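PDB 2PPY: enoyl-CoA hydratase from Geobacillus kaustophilus, which probably catalyses the hydration of 2-enoyl-CoA thioesters to 3-hydroxyacyl-CoA, a step in the beta-oxidation of fatty acids. Local coordinates for residues D95-S100 with A122-F127; P101-A106 with N214-I219; H25-N30 with G69-F74. All coordinates share one frame; numbering follows the deposited sequence.

Interaction 1 of 3, residues D95-S100 with A122-F127; sequences DKIARS and ACDLRF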
ATOM      1  N   ASP A  95     -19.442  -3.743   0.102  1.00 14.68           N
ATOM      2  CA  ASP A  95     -18.410  -2.745  -0.184  1.00 16.40           C
ATOM      3  C   ASP A  95     -18.990  -1.360  -0.486  1.00 16.28           C
ATOM      4  O   ASP A  95     -18.350  -0.341  -0.211  1.00 17.33           O
ATOM      5  CB  ASP A  95     -17.538  -3.171  -1.379  1.00 16.55           C
ATOM      6  CG  ASP A  95     -16.778  -4.465  -1.134  1.00 19.78           C
ATOM      7  OD1 ASP A  95     -16.469  -4.779   0.033  1.00 20.81           O
ATOM      8  OD2 ASP A  95     -16.471  -5.161  -2.128  1.00 22.90           O
ATOM      9  N   LYS A  96     -20.189  -1.326  -1.062  1.00 13.78           N
ATOM     10  CA  LYS A  96     -20.834  -0.065  -1.426  1.00 11.36           C
ATOM     11  C   LYS A  96     -21.133   0.885  -0.260  1.00 12.10           C
ATOM     12  O   LYS A  96     -21.199   2.098  -0.443  1.00 14.28           O
ATOM     13  CB  LYS A  96     -22.116  -0.361  -2.213  1.00 12.14           C
ATOM     14  CG  LYS A  96     -21.825  -1.089  -3.526  1.00 13.20           C
ATOM     15  CD  LYS A  96     -23.071  -1.556  -4.271  1.00 14.25           C
ATOM     16  CE  LYS A  96     -23.833  -0.403  -4.909  1.00 18.33           C
ATOM     17  NZ  LYS A  96     -24.743  -0.899  -5.985  1.00 20.32           N
ATOM     18  N   ILE A  97     -21.299   0.336   0.939  1.00 12.79           N
ATOM     19  CA  ILE A  97     -21.599   1.146   2.116  1.00 15.97           C
ATOM     20  C   ILE A  97     -20.502   2.162   2.455  1.00 17.30           C
ATOM     21  O   ILE A  97     -20.788   3.333   2.706  1.00 23.78           O
ATOM     22  CB  ILE A  97     -21.862   0.237   3.350  1.00 15.63           C
ATOM     23  CG1 ILE A  97     -23.097  -0.630   3.092  1.00 11.78           C
ATOM     24  CG2 ILE A  97     -22.079   1.087   4.598  1.00 16.83           C
ATOM     25  CD1 ILE A  97     -23.386  -1.639   4.176  1.00 14.39           C
ATOM     26  N   ALA A  98     -19.250   1.719   2.460  1.00 13.08           N
ATOM     27  CA  ALA A  98     -18.136   2.610   2.770  1.00 14.95           C
ATOM     28  C   ALA A  98     -18.017   3.744   1.754  1.00 14.71           C
ATOM     29  O   ALA A  98     -17.451   4.790   2.053  1.00 14.15           O
ATOM     30  CB  ALA A  98     -16.835   1.818   2.821  1.00 15.00           C
ATOM     31  N   ARG A  99     -18.552   3.535   0.554  1.00 13.72           N
ATOM     32  CA  ARG A  99     -18.489   4.549  -0.491  1.00 15.51           C
ATOM     33  C   ARG A  99     -19.715   5.457  -0.514  1.00 14.53           C
ATOM     34  O   ARG A  99     -19.721   6.463  -1.226  1.00 17.97           O
ATOM     35  CB  ARG A  99     -18.338   3.883  -1.866  1.00  9.91           C
ATOM     36  CG  ARG A  99     -17.189   2.900  -1.954  1.00 15.92           C
ATOM     37  CD  ARG A  99     -16.978   2.398  -3.375  1.00  9.79           C
ATOM     38  NE  ARG A  99     -16.062   1.260  -3.402  1.00  6.39           N
ATOM     39  CZ  ARG A  99     -16.415   0.021  -3.729  1.00 14.55           C
ATOM     40  NH1 ARG A  99     -17.671  -0.253  -4.071  1.00  9.75           N
ATOM     41  NH2 ARG A  99     -15.516  -0.951  -3.697  1.00 10.66           N
ATOM     42  N   SER A 100     -20.749   5.102   0.250  1.00 13.35           N
ATOM     43  CA  SER A 100     -21.992   5.880   0.295  1.00 14.50           C
ATOM     44  C   SER A 100     -21.929   7.140   1.164  1.00 18.10           C
ATOM     45  O   SER A 100     -21.241   7.175   2.181  1.00 16.29           O
ATOM     46  CB  SER A 100     -23.143   4.991   0.778  1.00 17.67           C
ATOM     47  OG  SER A 100     -23.333   3.887  -0.091  1.00 16.06           O
ATOM     48  N   ALA A 122     -19.554  -4.316   7.788  1.00 15.20           N
ATOM     49  CA  ALA A 122     -19.484  -3.438   6.618  1.00 12.66           C
ATOM     50  C   ALA A 122     -20.145  -2.078   6.864  1.00 15.60           C
ATOM     51  O   ALA A 122     -19.964  -1.148   6.085  1.00 16.14           O
ATOM     52  CB  ALA A 122     -20.118  -4.122   5.412  1.00  5.72           C
ATOM     53  N   CYS A 123     -20.915  -1.966   7.944  1.00 15.54           N
ATOM     54  CA  CYS A 123     -21.556  -0.698   8.280  1.00 13.59           C
ATOM     55  C   CYS A 123     -20.537   0.187   9.001  1.00 11.78           C
ATOM     56  O   CYS A 123     -19.532  -0.310   9.509  1.00  9.00           O
ATOM     57  CB  CYS A 123     -22.773  -0.932   9.178  1.00 13.09           C
ATOM     58  SG  CYS A 123     -24.114  -1.857   8.392  1.00 22.32           S
ATOM     59  N   ASP A 124     -20.799   1.490   9.049  1.00 12.23           N
ATOM     60  CA  ASP A 124     -19.891   2.443   9.691  1.00 13.53           C
ATOM     61  C   ASP A 124     -19.851   2.323  11.214  1.00 16.76           C
ATOM     62  O   ASP A 124     -18.811   2.560  11.831  1.00 15.88           O
ATOM     63  CB  ASP A 124     -20.276   3.880   9.307  1.00 10.05           C
ATOM     64  CG  ASP A 124     -20.312   4.092   7.802  1.00 19.39           C
ATOM     65  OD1 ASP A 124     -19.369   3.636   7.127  1.00 19.42           O
ATOM     66  OD2 ASP A 124     -21.271   4.714   7.290  1.00 12.13           O
ATOM     67  N   LEU A 125     -20.981   1.962  11.816  1.00 14.31           N
ATOM     68  CA  LEU A 125     -21.068   1.824  13.266  1.00 15.07           C
ATOM     69  C   LEU A 125     -21.946   0.638  13.647  1.00 13.06           C
ATOM     70  O   LEU A 125     -22.796   0.216  12.872  1.00 12.59           O
ATOM     71  CB  LEU A 125     -21.657   3.097  13.884  1.00 12.49           C
ATOM     72  CG  LEU A 125     -20.942   4.433  13.671  1.00 20.63           C
ATOM     73  CD1 LEU A 125     -21.889   5.586  14.011  1.00 13.71           C
ATOM     74  CD2 LEU A 125     -19.683   4.487  14.521  1.00 12.76           C
ATOM     75  N   ARG A 126     -21.741   0.119  14.854  1.00 13.41           N
ATOM     76  CA  ARG A 126     -22.516  -1.008  15.358  1.00 18.11           C
ATOM     77  C   ARG A 126     -22.959  -0.760  16.799  1.00 19.37           C
ATOM     78  O   ARG A 126     -22.120  -0.570  17.676  1.00 19.99           O
ATOM     79  CB  ARG A 126     -21.677  -2.290  15.296  1.00 15.35           C
ATOM     80  CG  ARG A 126     -21.430  -2.812  13.878  1.00 17.66           C
ATOM     81  CD  ARG A 126     -20.149  -3.634  13.818  1.00 11.28           C
ATOM     82  NE  ARG A 126     -18.979  -2.781  14.009  1.00 15.26           N
ATOM     83  CZ  ARG A 126     -18.535  -1.910  13.106  1.00 15.92           C
ATOM     84  NH1 ARG A 126     -19.158  -1.780  11.940  1.00  8.76           N
ATOM     85  NH2 ARG A 126     -17.480  -1.152  13.375  1.00 14.78           N
ATOM     86  N   PHE A 127     -24.273  -0.742  17.029  1.00 19.48           N
ATOM     87  CA  PHE A 127     -24.840  -0.543  18.370  1.00 16.69           C
ATOM     88  C   PHE A 127     -25.573  -1.832  18.735  1.00 14.96           C
ATOM     89  O   PHE A 127     -26.371  -2.337  17.948  1.00 15.99           O
ATOM     90  CB  PHE A 127     -25.836   0.631  18.396  1.00 12.51           C
ATOM     91  CG  PHE A 127     -25.236   1.971  18.023  1.00 13.52           C
ATOM     92  CD1 PHE A 127     -23.856   2.185  18.067  1.00 15.05           C
ATOM     93  CD2 PHE A 127     -26.061   3.028  17.640  1.00 14.39           C
ATOM     94  CE1 PHE A 127     -23.309   3.436  17.727  1.00 13.53           C
ATOM     95  CE2 PHE A 127     -25.526   4.281  17.300  1.00 14.55           C
ATOM     96  CZ  PHE A 127     -24.146   4.484  17.346  1.00 15.87           C
TER
HETATM   97  O   HOH W   1     -18.577  -1.074   3.475  1.00 14.16           O

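Interaction 2 of 3, residues P101-A106 with N214-I219; sequences PQVYIA and NIKLAI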
ATOM      1  N   PRO A 101     -22.674   8.190   0.778  1.00 20.45           N
ATOM      2  CA  PRO A 101     -22.687   9.445   1.533  1.00 21.62           C
ATOM      3  C   PRO A 101     -23.289   9.302   2.925  1.00 20.56           C
ATOM      4  O   PRO A 101     -22.884  10.004   3.850  1.00 24.06           O
ATOM      5  CB  PRO A 101     -23.533  10.379   0.658  1.00 22.53           C
ATOM      6  CG  PRO A 101     -23.449   9.779  -0.707  1.00 23.53           C
ATOM      7  CD  PRO A 101     -23.515   8.302  -0.424  1.00 24.63           C
ATOM      8  N   GLN A 102     -24.263   8.403   3.064  1.00 18.37           N
ATOM      9  CA  GLN A 102     -24.941   8.189   4.343  1.00 20.88           C
ATOM     10  C   GLN A 102     -24.113   7.399   5.334  1.00 24.06           C
ATOM     11  O   GLN A 102     -23.311   6.547   4.951  1.00 17.80           O
ATOM     12  CB  GLN A 102     -26.257   7.416   4.166  1.00 24.05           C
ATOM     13  CG  GLN A 102     -27.344   8.081   3.352  1.00 24.19           C
ATOM     14  CD  GLN A 102     -27.111   7.961   1.865  1.00 27.48           C
ATOM     15  OE1 GLN A 102     -26.440   7.036   1.400  1.00 19.80           O
ATOM     16  NE2 GLN A 102     -27.683   8.887   1.104  1.00 18.85           N
ATOM     17  N   VAL A 103     -24.334   7.675   6.615  1.00 22.52           N
ATOM     18  CA  VAL A 103     -23.661   6.955   7.679  1.00 18.27           C
ATOM     19  C   VAL A 103     -24.525   5.722   7.935  1.00 21.97           C
ATOM     20  O   VAL A 103     -25.722   5.838   8.214  1.00 19.92           O
ATOM     21  CB  VAL A 103     -23.575   7.800   8.970  1.00 18.94           C
ATOM     22  CG1 VAL A 103     -23.103   6.942  10.136  1.00 14.50           C
ATOM     23  CG2 VAL A 103     -22.622   8.961   8.759  1.00 25.13           C
ATOM     24  N   TYR A 104     -23.925   4.544   7.816  1.00 19.30           N
ATOM     25  CA  TYR A 104     -24.643   3.297   8.045  1.00 18.55           C
ATOM     26  C   TYR A 104     -24.426   2.766   9.464  1.00 19.67           C
ATOM     27  O   TYR A 104     -23.295   2.536   9.890  1.00 20.22           O
ATOM     28  CB  TYR A 104     -24.209   2.245   7.017  1.00 18.03           C
ATOM     29  CG  TYR A 104     -24.988   2.299   5.716  1.00 17.76           C
ATOM     30  CD1 TYR A 104     -24.942   3.424   4.893  1.00 18.81           C
ATOM     31  CD2 TYR A 104     -25.798   1.233   5.329  1.00 12.60           C
ATOM     32  CE1 TYR A 104     -25.692   3.486   3.712  1.00 17.58           C
ATOM     33  CE2 TYR A 104     -26.549   1.285   4.158  1.00 17.56           C
ATOM     34  CZ  TYR A 104     -26.493   2.411   3.357  1.00 15.94           C
ATOM     35  OH  TYR A 104     -27.249   2.458   2.216  1.00 15.04           O
ATOM     36  N   ILE A 105     -25.522   2.577  10.191  1.00 19.33           N
ATOM     37  CA  ILE A 105     -25.465   2.080  11.560  1.00 18.87           C
ATOM     38  C   ILE A 105     -26.197   0.747  11.657  1.00 21.97           C
ATOM     39  O   ILE A 105     -27.344   0.630  11.225  1.00 23.33           O
ATOM     40  CB  ILE A 105     -26.144   3.060  12.548  1.00 13.20           C
ATOM     41  CG1 ILE A 105     -25.557   4.461  12.386  1.00 11.55           C
ATOM     42  CG2 ILE A 105     -25.950   2.576  13.992  1.00  6.07           C
ATOM     43  CD1 ILE A 105     -26.261   5.501  13.234  1.00 14.15           C
ATOM     44  N   ALA A 106     -25.532  -0.252  12.221  1.00 17.30           N
ATOM     45  CA  ALA A 106     -26.138  -1.563  12.398  1.00 17.64           C
ATOM     46  C   ALA A 106     -26.764  -1.596  13.786  1.00 23.73           C
ATOM     47  O   ALA A 106     -26.061  -1.483  14.789  1.00 20.73           O
ATOM     48  CB  ALA A 106     -25.085  -2.644  12.283  1.00 14.12           C
ATOM     49  N   ASN A 214     -18.943  13.761   4.461  1.00 15.41           N
ATOM     50  CA  ASN A 214     -17.570  13.824   3.979  1.00 16.31           C
ATOM     51  C   ASN A 214     -16.590  13.244   5.003  1.00 17.11           C
ATOM     52  O   ASN A 214     -15.554  12.701   4.631  1.00 16.55           O
ATOM     53  CB  ASN A 214     -17.203  15.270   3.614  1.00 17.27           C
ATOM     54  CG  ASN A 214     -17.649  15.646   2.210  1.00 18.32           C
ATOM     55  OD1 ASN A 214     -18.513  14.989   1.625  1.00 18.09           O
ATOM     56  ND2 ASN A 214     -17.065  16.710   1.662  1.00 18.78           N
ATOM     57  N   ILE A 215     -16.916  13.350   6.289  1.00 22.44           N
ATOM     58  CA  ILE A 215     -16.054  12.795   7.336  1.00 20.05           C
ATOM     59  C   ILE A 215     -16.041  11.268   7.224  1.00 20.57           C
ATOM     60  O   ILE A 215     -14.983  10.633   7.298  1.00 17.03           O
ATOM     61  CB  ILE A 215     -16.558  13.168   8.753  1.00 17.37           C
ATOM     62  CG1 ILE A 215     -16.270  14.641   9.043  1.00 18.45           C
ATOM     63  CG2 ILE A 215     -15.889  12.280   9.798  1.00 15.72           C
ATOM     64  CD1 ILE A 215     -16.879  15.134  10.347  1.00 20.10           C
ATOM     65  N   LYS A 216     -17.229  10.691   7.053  1.00 15.14           N
ATOM     66  CA  LYS A 216     -17.387   9.249   6.923  1.00 15.50           C
ATOM     67  C   LYS A 216     -16.620   8.741   5.707  1.00 10.59           C
ATOM     68  O   LYS A 216     -15.995   7.691   5.763  1.00  9.40           O
ATOM     69  CB  LYS A 216     -18.879   8.886   6.829  1.00 16.50           C
ATOM     70  CG  LYS A 216     -19.188   7.452   6.381  1.00 16.19           C
ATOM     71  CD  LYS A 216     -19.222   7.349   4.855  1.00 17.21           C
ATOM     72  CE  LYS A 216     -19.329   5.910   4.374  1.00 14.29           C
ATOM     73  NZ  LYS A 216     -20.614   5.258   4.747  1.00 15.12           N
ATOM     74  N   LEU A 217     -16.667   9.488   4.609  1.00 12.64           N
ATOM     75  CA  LEU A 217     -15.944   9.100   3.404  1.00 13.08           C
ATOM     76  C   LEU A 217     -14.436   9.205   3.634  1.00 17.14           C
ATOM     77  O   LEU A 217     -13.666   8.334   3.228  1.00 15.63           O
ATOM     78  CB  LEU A 217     -16.333  10.004   2.229  1.00 12.07           C
ATOM     79  CG  LEU A 217     -17.751   9.873   1.668  1.00 14.78           C
ATOM     80  CD1 LEU A 217     -17.967  10.929   0.597  1.00 11.23           C
ATOM     81  CD2 LEU A 217     -17.954   8.472   1.098  1.00 11.33           C
ATOM     82  N   ALA A 218     -14.024  10.285   4.282  1.00 13.20           N
ATOM     83  CA  ALA A 218     -12.616  10.517   4.560  1.00 18.23           C
ATOM     84  C   ALA A 218     -11.973   9.369   5.328  1.00 15.10           C
ATOM     85  O   ALA A 218     -10.883   8.910   4.982  1.00 14.27           O
ATOM     86  CB  ALA A 218     -12.449  11.821   5.339  1.00 13.87           C
ATOM     87  N   ILE A 219     -12.654   8.896   6.363  1.00 15.10           N
ATOM     88  CA  ILE A 219     -12.117   7.826   7.196  1.00 15.23           C
ATOM     89  C   ILE A 219     -12.219   6.417   6.614  1.00 16.41           C
ATOM     90  O   ILE A 219     -11.241   5.671   6.621  1.00 18.38           O
ATOM     91  CB  ILE A 219     -12.786   7.842   8.584  1.00 21.81           C
ATOM     92  CG1 ILE A 219     -12.518   9.188   9.268  1.00 18.17           C
ATOM     93  CG2 ILE A 219     -12.263   6.687   9.437  1.00 16.16           C
ATOM     94  CD1 ILE A 219     -13.258   9.361  10.583  1.00 21.92           C
TER

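Interaction 3 of 3, residues H25-N30 with G69-F74; sequences HINKSN and GADINF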
ATOM      1  N   HIS A  25     -36.637  -8.806   7.406  1.00 26.17           N
ATOM      2  CA  HIS A  25     -37.662  -9.773   7.787  1.00 29.83           C
ATOM      3  C   HIS A  25     -37.649 -10.910   6.771  1.00 31.33           C
ATOM      4  O   HIS A  25     -38.539 -11.023   5.937  1.00 33.27           O
ATOM      5  CB  HIS A  25     -39.057  -9.118   7.840  1.00 25.00           C
ATOM      6  CG  HIS A  25     -39.400  -8.311   6.624  1.00 19.13           C
ATOM      7  ND1 HIS A  25     -39.455  -6.934   6.641  1.00 28.00           N
ATOM      8  CD2 HIS A  25     -39.720  -8.685   5.362  1.00 18.92           C
ATOM      9  CE1 HIS A  25     -39.795  -6.494   5.441  1.00 20.70           C
ATOM     10  NE2 HIS A  25     -39.961  -7.537   4.647  1.00 23.39           N
ATOM     11  N   ILE A  26     -36.633 -11.760   6.856  1.00 29.86           N
ATOM     12  CA  ILE A  26     -36.474 -12.865   5.926  1.00 30.64           C
ATOM     13  C   ILE A  26     -37.060 -14.179   6.430  1.00 34.67           C
ATOM     14  O   ILE A  26     -37.749 -14.891   5.700  1.00 34.05           O
ATOM     15  CB  ILE A  26     -34.990 -13.096   5.617  1.00 28.19           C
ATOM     16  CG1 ILE A  26     -34.323 -11.767   5.259  1.00 30.40           C
ATOM     17  CG2 ILE A  26     -34.839 -14.085   4.476  1.00 21.57           C
ATOM     18  CD1 ILE A  26     -32.807 -11.806   5.344  1.00 32.77           C
ATOM     19  N   ASN A  27     -36.761 -14.508   7.680  1.00 30.83           N
ATOM     20  CA  ASN A  27     -37.243 -15.742   8.281  1.00 30.67           C
ATOM     21  C   ASN A  27     -36.855 -15.801   9.752  1.00 30.75           C
ATOM     22  O   ASN A  27     -36.336 -14.835  10.306  1.00 29.50           O
ATOM     23  CB  ASN A  27     -36.686 -16.971   7.530  1.00 27.13           C
ATOM     24  CG  ASN A  27     -35.174 -16.949   7.392  1.00 31.60           C
ATOM     25  OD1 ASN A  27     -34.465 -16.549   8.311  1.00 28.41           O
ATOM     26  ND2 ASN A  27     -34.672 -17.409   6.243  1.00 23.00           N
ATOM     27  N   LYS A  28     -37.123 -16.949  10.362  1.00 32.63           N
ATOM     28  CA  LYS A  28     -36.855 -17.157  11.777  1.00 32.77           C
ATOM     29  C   LYS A  28     -35.507 -16.638  12.269  1.00 31.59           C
ATOM     30  O   LYS A  28     -35.410 -16.114  13.385  1.00 31.51           O
ATOM     31  CB  LYS A  28     -36.951 -18.655  12.092  1.00 41.07           C
ATOM     32  CG  LYS A  28     -36.038 -19.494  11.186  1.00 52.55           C
ATOM     33  CD  LYS A  28     -36.195 -21.011  11.373  1.00 56.59           C
ATOM     34  CE  LYS A  28     -37.431 -21.400  12.164  1.00 56.06           C
ATOM     35  NZ  LYS A  28     -37.558 -22.895  12.228  1.00 60.13           N
ATOM     36  N   SER A  29     -34.466 -16.778  11.451  1.00 28.74           N
ATOM     37  CA  SER A  29     -33.126 -16.330  11.849  1.00 24.94           C
ATOM     38  C   SER A  29     -32.502 -15.384  10.825  1.00 26.58           C
ATOM     39  O   SER A  29     -31.307 -15.104  10.868  1.00 26.91           O
ATOM     40  CB  SER A  29     -32.201 -17.540  12.056  1.00 24.82           C
ATOM     41  OG  SER A  29     -32.095 -18.313  10.886  1.00 27.53           O
ATOM     42  N   ASN A  30     -33.336 -14.864   9.928  1.00 24.75           N
ATOM     43  CA  ASN A  30     -32.885 -13.974   8.871  1.00 23.25           C
ATOM     44  C   ASN A  30     -31.723 -14.557   8.075  1.00 25.60           C
ATOM     45  O   ASN A  30     -30.781 -13.837   7.729  1.00 23.46           O
ATOM     46  CB  ASN A  30     -32.493 -12.596   9.422  1.00 22.28           C
ATOM     47  CG  ASN A  30     -33.688 -11.678   9.599  1.00 25.40           C
ATOM     48  OD1 ASN A  30     -34.601 -11.664   8.774  1.00 25.18           O
ATOM     49  ND2 ASN A  30     -33.678 -10.891  10.667  1.00 26.11           N
ATOM     50  N   GLY A  69     -26.578 -15.174   9.272  1.00 20.79           N
ATOM     51  CA  GLY A  69     -25.760 -15.391   8.092  1.00 21.22           C
ATOM     52  C   GLY A  69     -26.469 -16.009   6.899  1.00 22.84           C
ATOM     53  O   GLY A  69     -27.686 -15.904   6.755  1.00 29.26           O
ATOM     54  N   ALA A  70     -25.700 -16.664   6.038  1.00 19.71           N
ATOM     55  CA  ALA A  70     -26.256 -17.285   4.842  1.00 22.72           C
ATOM     56  C   ALA A  70     -27.067 -18.544   5.136  1.00 23.62           C
ATOM     57  O   ALA A  70     -26.729 -19.323   6.027  1.00 19.60           O
ATOM     58  CB  ALA A  70     -25.133 -17.611   3.858  1.00 13.42           C
ATOM     59  N   ASP A  71     -28.142 -18.730   4.375  1.00 26.85           N
ATOM     60  CA  ASP A  71     -29.002 -19.900   4.514  1.00 27.48           C
ATOM     61  C   ASP A  71     -28.219 -21.129   4.047  1.00 27.61           C
ATOM     62  O   ASP A  71     -27.896 -21.250   2.870  1.00 24.21           O
ATOM     63  CB  ASP A  71     -30.258 -19.723   3.655  1.00 35.64           C
ATOM     64  CG  ASP A  71     -31.256 -20.851   3.837  1.00 37.85           C
ATOM     65  OD1 ASP A  71     -30.889 -22.022   3.608  1.00 38.55           O
ATOM     66  OD2 ASP A  71     -32.412 -20.561   4.206  1.00 45.63           O
ATOM     67  N   ILE A  72     -27.913 -22.035   4.970  1.00 27.67           N
ATOM     68  CA  ILE A  72     -27.151 -23.237   4.643  1.00 30.49           C
ATOM     69  C   ILE A  72     -27.837 -24.111   3.602  1.00 34.78           C
ATOM     70  O   ILE A  72     -27.169 -24.777   2.811  1.00 34.44           O
ATOM     71  CB  ILE A  72     -26.887 -24.085   5.898  1.00 30.07           C
ATOM     72  CG1 ILE A  72     -26.207 -23.228   6.972  1.00 31.35           C
ATOM     73  CG2 ILE A  72     -26.019 -25.284   5.540  1.00 29.99           C
ATOM     74  CD1 ILE A  72     -24.911 -22.589   6.529  1.00 35.75           C
ATOM     75  N   ASN A  73     -29.168 -24.118   3.608  1.00 40.37           N
ATOM     76  CA  ASN A  73     -29.926 -24.903   2.638  1.00 46.97           C
ATOM     77  C   ASN A  73     -29.694 -24.321   1.254  1.00 46.58           C
ATOM     78  O   ASN A  73     -29.435 -25.047   0.295  1.00 48.02           O
ATOM     79  CB  ASN A  73     -31.423 -24.875   2.960  1.00 53.52           C
ATOM     80  CG  ASN A  73     -31.785 -25.764   4.131  1.00 64.30           C
ATOM     81  OD1 ASN A  73     -31.506 -26.965   4.123  1.00 70.08           O
ATOM     82  ND2 ASN A  73     -32.413 -25.180   5.147  1.00 66.69           N
ATOM     83  N   PHE A  74     -29.790 -23.001   1.157  1.00 45.40           N
ATOM     84  CA  PHE A  74     -29.570 -22.332  -0.113  1.00 47.16           C
ATOM     85  C   PHE A  74     -28.091 -22.412  -0.466  1.00 52.18           C
ATOM     86  O   PHE A  74     -27.731 -22.799  -1.577  1.00 52.66           O
ATOM     87  CB  PHE A  74     -30.013 -20.868  -0.033  1.00 40.15           C
ATOM     88  CG  PHE A  74     -29.716 -20.080  -1.276  1.00 40.06           C
ATOM     89  CD1 PHE A  74     -28.468 -19.490  -1.460  1.00 37.03           C
ATOM     90  CD2 PHE A  74     -30.669 -19.956  -2.282  1.00 39.02           C
ATOM     91  CE1 PHE A  74     -28.172 -18.790  -2.629  1.00 34.36           C
ATOM     92  CE2 PHE A  74     -30.382 -19.259  -3.456  1.00 37.49           C
ATOM     93  CZ  PHE A  74     -29.130 -18.675  -3.628  1.00 33.39           C
TER

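Interaction 1 of 3, residues D95-S100 with A122-F127
Ile-97, late in helix 80-99, and Cys-123, in the turn leading into strand 125-129, mark the closest approach of the two backbones, with their CA atoms 6.4 Å apart. The two main chains are linked through a water. It donates to Ala-122 O at 3.0 Å and accepts a weak bond from Ala-98 N, an amide near the end of the helix.

One side chain makes the direct contact. Ile-97 has CG2 anti to its backbone N (CG1 at chi1 -63°), which lays this methyl over the turn, with CG2 3.4 Å from Ala-122 O and 4.1 Å from Cys-123 CA. The other branch ends in CD1, 4.3 Å from Ala-122 CB and equally far from Cys-123 SG. A beta-branched residue suits the place because both arms bear on the turn, while the small alanine lets the helix come close. The carboxylate of Asp-124 also comes near the isoleucine, but its OD2 accepts from Tyr-104 N, outside the segments. Arg-126 reaches back along its own segment: NH1 donates to Cys-123 O at 2.9 Å, the oxygen lying in the guanidinium plane while the donor stands 47° out of the carbonyl plane.

Around this buried contact, Ile-97 also touches Ile-44 of helix 34-48 and Tyr-104 of strand 103-108, the sheet neighbour of 125-129, while Ala-122 packs on Arg-153 of helix 150-158.

Interaction 2 of 3, residues P101-A106 with N214-I219
Lys-216 of helix 209-222 reaches across to Gln-102, the residue just ahead of strand 103-108, and its ammonium group carries the polar part of the contact. NZ donates to Gln-102 O at 3.0 Å. The C=O...N angle is 155°, and the donor is tilted 20° from the carbonyl plane. The same nitrogen forms a salt bridge with Asp-124 OD2 and a hydrogen bond to Ile-97 O, so three oxygens grip it in the protein interior, and the carboxylate probably helps to keep the lysine charged there. With CG anti to the backbone N (chi1 167°), the chain leaves the helix toward the strand; bends at chi2 and chi4 then turn NZ onto the carbonyl.

The crotonase fold stacks C-terminal helices against its core, and this lysine joins one of them to the point where helix 80-99 gives way to the strand. Replacing it with an alanine would probably leave the buried carboxylate of Asp-124 without its counter-charge and the carbonyl of Gln-102 without this donor.

Apolar contact is slighter. Val-103 CG2 rests 4.2 Å from Lys-216 CB, where the two backbones come nearest, with CA atoms 6.7 Å apart. A branched residue fits both the strand and the aliphatic stem of the lysine. The side chain of Gln-102 leaves the other way, NE2 donating to Ile-53 O. Leu-164 of a second subunit also packs on Lys-216, and Gln-152 of that subunit donates to Ala-218 O.

Interaction 3 of 3, residues H25-N30 with G69-F74
An Asx turn at Asn-27 faces a helix N-cap at Asp-71, in a contact between the loop after strand 19-24 and the start of helix 72-75. Between them, Asn-27 ND2 is 4.4 Å from Asp-71 OD2, too far for a hydrogen bond, so each side chain serves mainly its own segment.

Asn-27 OD1 accepts from Ser-29 N at 3.1 Å and also from Ser-31 N, while Asn-30 N bonds to Asn-27 O to close a type I turn. Asn-30 has backbone angles in the left-handed region, which asparagine tolerates well. Its OD1 takes the amide of Ile-26 at 2.8 Å in a nearly straight bond (170°), and ND2 donates to Phe-66 O.

In crotonase-family relatives the backbone just before such a Gly-Ala-Asp run supplies an amide of the oxyanion hole, so this contact probably lies close to the acyl-CoA site. Asn-30 O and Gly-69 O come within 3.8 Å; Ser-67 OG bonds to both Asn-30 O and Gly-69 N, joining the two segments. Glycine suits position 69, since a CB there would press on the preceding carbonyl. Asp-71, its carboxylate anti to the backbone N (chi1 -175°), caps the helix: OD1 accepts from Phe-74 N at 2.9 Å, the donor 43° out of the carboxylate plane, and more weakly from Asn-73 N. Beyond the cap, Ile-72 packs on Phe-254 of a neighbouring subunit.

Overall arrangement
From the N terminus, interaction 3 closes first, bringing the loop after strand 19-24 to the short helix 72-75 once the chain has passed through helix 34-48 and strand 55-60. Interactions 1 and 2 open later, in series with it, and lie about 21 and 28 Å away, centre to centre. These two cross: 95-100 and 101-106 are consecutive, 122-127 closes the short loop, and 214-219 closes one of more than a hundred residues. Their centres are about 7 Å apart, beside neighbouring strands of the same sheet. Together they tie helix 80-99, the sheet and helix 209-222 near a second subunit, whereas interaction 3 is centred about 19 Å from the centre of the chain.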